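Local coordinates for penicillin-binding protein PbpB (PDB 6KGU), which synthesises cross-linked peptidoglycan for the mycobacterial cell wall from lipid intermediates and is inactivated by beta-lactam antibiotics such as aztreonam, at residues A[441-446]-A[499-504]. Residues are numbered along the deposited sequence; the frame is centred on the assembly and turned at random.
Sequences TVRQML and AGIATA
The guanidinium of Arg-443 meets the carbonyl group of Ala-504 with its edge: Ala-504 O sits near the guanidinium plane, tilted 17° out of it, and no atom of 499-504 lies over a face. This edge-on bond ties helix 436-445 to the turn that leaves strand 493-502 in the penicillin-binding transpeptidase domain, whose beta-lactamase-like (serine penicillin-recognising) fold packs helices on an antiparallel sheet. The bond runs from Arg-443 NE to Ala-504 O over 2.7 Å. Its N-H...O angle is 150°, and NE lies in the carbonyl plane on a lone pair of the oxygen. Arg-443 CG stands anti to the carbonyl carbon of its own residue, and the bend at chi3 (-57°) turns NE from CD toward the oxygen. Further out, NH1 forms a salt bridge with Asp-403 and a hydrogen bond with Ile-400 O, so partners on separate parts of the fold restrain the group's rotation.

The aliphatic part of the arginine is the apolar side of the contact. Arg-443 CB packs against Ala-504 CB at 4.1 Å, while Arg-443 CG reaches the end of Ile-501, CD1, at 4.2 Å. Ile-501 also touches Ala-401 of helix 390-401, so its side chain spans two helices.

The amide of Gln-444 adds a second, looser link. Its CB points away from 499-504, but the bend at chi2 brings NE2 back to within 3.8 Å of Ala-504 CB. OE1 is hydrogen-bonded to Arg-447 NH1 and NE2 to Gln-471 OE1, which fix both ends of the amide. A water completes the link, accepting from Gln-444 NE2 at 2.8 Å and donating to Ala-504 O at 3.1 Å, so that this oxygen accepts from the water as well as from Arg-443 NE.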
ATOM      1  N   THR A 441      -5.950  20.225   0.213  1.00 31.64           N
ATOM      2  CA  THR A 441      -6.424  20.515  -1.132  1.00 32.17           C
ATOM      3  C   THR A 441      -6.324  19.289  -2.040  1.00 32.23           C
ATOM      4  O   THR A 441      -7.242  19.014  -2.825  1.00 30.02           O
ATOM      5  CB  THR A 441      -5.629  21.698  -1.695  1.00 36.35           C
ATOM      6  OG1 THR A 441      -5.996  22.882  -0.980  1.00 35.46           O
ATOM      7  CG2 THR A 441      -5.897  21.906  -3.178  1.00 30.84           C
ATOM      8  N   VAL A 442      -5.236  18.527  -1.936  1.00 27.23           N
ATOM      9  CA  VAL A 442      -5.092  17.345  -2.781  1.00 27.76           C
ATOM     10  C   VAL A 442      -6.125  16.278  -2.403  1.00 26.75           C
ATOM     11  O   VAL A 442      -6.730  15.650  -3.277  1.00 32.67           O
ATOM     12  CB  VAL A 442      -3.651  16.804  -2.697  1.00 32.29           C
ATOM     13  CG1 VAL A 442      -3.551  15.431  -3.361  1.00 26.42           C
ATOM     14  CG2 VAL A 442      -2.651  17.804  -3.337  1.00 30.75           C
ATOM     15  N   ARG A 443      -6.347  16.068  -1.103  1.00 25.19           N
ATOM     16  CA  ARG A 443      -7.393  15.150  -0.635  1.00 29.03           C
ATOM     17  C   ARG A 443      -8.753  15.512  -1.211  1.00 32.67           C
ATOM     18  O   ARG A 443      -9.504  14.636  -1.659  1.00 30.42           O
ATOM     19  CB  ARG A 443      -7.493  15.164   0.902  1.00 32.47           C
ATOM     20  CG  ARG A 443      -6.325  14.572   1.645  1.00 35.92           C
ATOM     21  CD  ARG A 443      -6.715  14.141   3.067  1.00 35.47           C
ATOM     22  NE  ARG A 443      -7.284  15.198   3.905  1.00 34.15           N
ATOM     23  CZ  ARG A 443      -6.581  15.947   4.755  1.00 35.65           C
ATOM     24  NH1 ARG A 443      -5.269  15.808   4.847  1.00 33.56           N
ATOM     25  NH2 ARG A 443      -7.187  16.855   5.503  1.00 34.93           N
ATOM     26  N   GLN A 444      -9.106  16.803  -1.172  1.00 29.85           N
ATOM     27  CA  GLN A 444     -10.396  17.217  -1.718  1.00 31.25           C
ATOM     28  C   GLN A 444     -10.461  16.964  -3.218  1.00 32.08           C
ATOM     29  O   GLN A 444     -11.471  16.461  -3.722  1.00 32.08           O
ATOM     30  CB  GLN A 444     -10.654  18.696  -1.403  1.00 33.53           C
ATOM     31  CG  GLN A 444     -11.031  18.944   0.054  1.00 37.48           C
ATOM     32  CD  GLN A 444     -12.325  18.232   0.460  1.00 36.15           C
ATOM     33  OE1 GLN A 444     -13.299  18.202  -0.291  1.00 41.29           O
ATOM     34  NE2 GLN A 444     -12.323  17.650   1.637  1.00 34.18           N
ATOM     35  N   MET A 445      -9.384  17.298  -3.943  1.00 26.35           N
ATOM     36  CA  MET A 445      -9.330  17.048  -5.381  1.00 34.44           C
ATOM     37  C   MET A 445      -9.564  15.581  -5.700  1.00 28.61           C
ATOM     38  O   MET A 445     -10.303  15.250  -6.630  1.00 30.33           O
ATOM     39  CB  MET A 445      -7.971  17.476  -5.955  1.00 30.78           C
ATOM     40  CG  MET A 445      -7.918  18.860  -6.554  1.00 40.93           C
ATOM     41  SD  MET A 445      -6.532  19.070  -7.701  1.00 38.75           S
ATOM     42  CE  MET A 445      -5.147  18.614  -6.656  1.00 39.38           C
ATOM     43  N   LEU A 446      -8.899  14.684  -4.974  1.00 29.37           N
ATOM     44  CA  LEU A 446      -9.014  13.262  -5.284  1.00 31.07           C
ATOM     45  C   LEU A 446     -10.384  12.690  -4.912  1.00 30.52           C
ATOM     46  O   LEU A 446     -10.649  11.522  -5.222  1.00 27.32           O
ATOM     47  CB  LEU A 446      -7.884  12.483  -4.583  1.00 27.88           C
ATOM     48  CG  LEU A 446      -6.465  12.799  -5.082  1.00 34.28           C
ATOM     49  CD1 LEU A 446      -5.416  11.983  -4.329  1.00 32.23           C
ATOM     50  CD2 LEU A 446      -6.348  12.564  -6.591  1.00 28.62           C
ATOM     51  N   ALA A 499      -5.382   3.499  -4.553  1.00 25.12           N
ATOM     52  CA  ALA A 499      -4.952   3.977  -3.247  1.00 25.67           C
ATOM     53  C   ALA A 499      -5.933   5.056  -2.835  1.00 28.25           C
ATOM     54  O   ALA A 499      -6.269   5.917  -3.650  1.00 28.51           O
ATOM     55  CB  ALA A 499      -3.523   4.528  -3.272  1.00 25.48           C
ATOM     56  N   GLY A 500      -6.417   4.992  -1.599  1.00 28.98           N
ATOM     57  CA  GLY A 500      -7.382   5.985  -1.177  1.00 29.07           C
ATOM     58  C   GLY A 500      -7.279   6.272   0.305  1.00 26.95           C
ATOM     59  O   GLY A 500      -6.524   5.632   1.043  1.00 24.16           O
ATOM     60  N   ILE A 501      -8.081   7.239   0.733  1.00 27.68           N
ATOM     61  CA  ILE A 501      -8.065   7.761   2.095  1.00 25.52           C
ATOM     62  C   ILE A 501      -9.501   7.801   2.593  1.00 26.09           C
ATOM     63  O   ILE A 501     -10.388   8.293   1.885  1.00 25.77           O
ATOM     64  CB  ILE A 501      -7.430   9.166   2.142  1.00 28.78           C
ATOM     65  CG1 ILE A 501      -5.959   9.110   1.671  1.00 26.07           C
ATOM     66  CG2 ILE A 501      -7.551   9.787   3.526  1.00 29.04           C
ATOM     67  CD1 ILE A 501      -5.342  10.489   1.335  1.00 27.00           C
ATOM     68  N   ALA A 502      -9.733   7.247   3.777  1.00 23.81           N
ATOM     69  CA  ALA A 502     -11.023   7.362   4.466  1.00 26.34           C
ATOM     70  C   ALA A 502     -10.851   8.184   5.760  1.00 27.17           C
ATOM     71  O   ALA A 502     -10.211   7.717   6.702  1.00 30.29           O
ATOM     72  CB  ALA A 502     -11.580   5.982   4.780  1.00 24.00           C
ATOM     73  N   THR A 503     -11.348   9.419   5.805  1.00 30.68           N
ATOM     74  CA  THR A 503     -11.919  10.148   4.681  1.00 28.19           C
ATOM     75  C   THR A 503     -11.128  11.434   4.440  1.00 30.25           C
ATOM     76  O   THR A 503     -10.210  11.761   5.196  1.00 28.16           O
ATOM     77  CB  THR A 503     -13.363  10.554   4.949  1.00 29.76           C
ATOM     78  OG1 THR A 503     -13.363  11.416   6.089  1.00 31.01           O
ATOM     79  CG2 THR A 503     -14.228   9.341   5.239  1.00 29.52           C
ATOM     80  N   ALA A 504     -11.536  12.195   3.424  1.00 29.32           N
ATOM     81  CA  ALA A 504     -10.808  13.414   3.075  1.00 30.50           C
ATOM     82  C   ALA A 504     -10.912  14.458   4.178  1.00 35.28           C
ATOM     83  O   ALA A 504      -9.934  15.153   4.483  1.00 30.90           O
ATOM     84  CB  ALA A 504     -11.333  13.987   1.762  1.00 28.52           C
TER
HETATM   85  O   HOH W   1      -9.810  17.893   2.942  1.00 47.89           O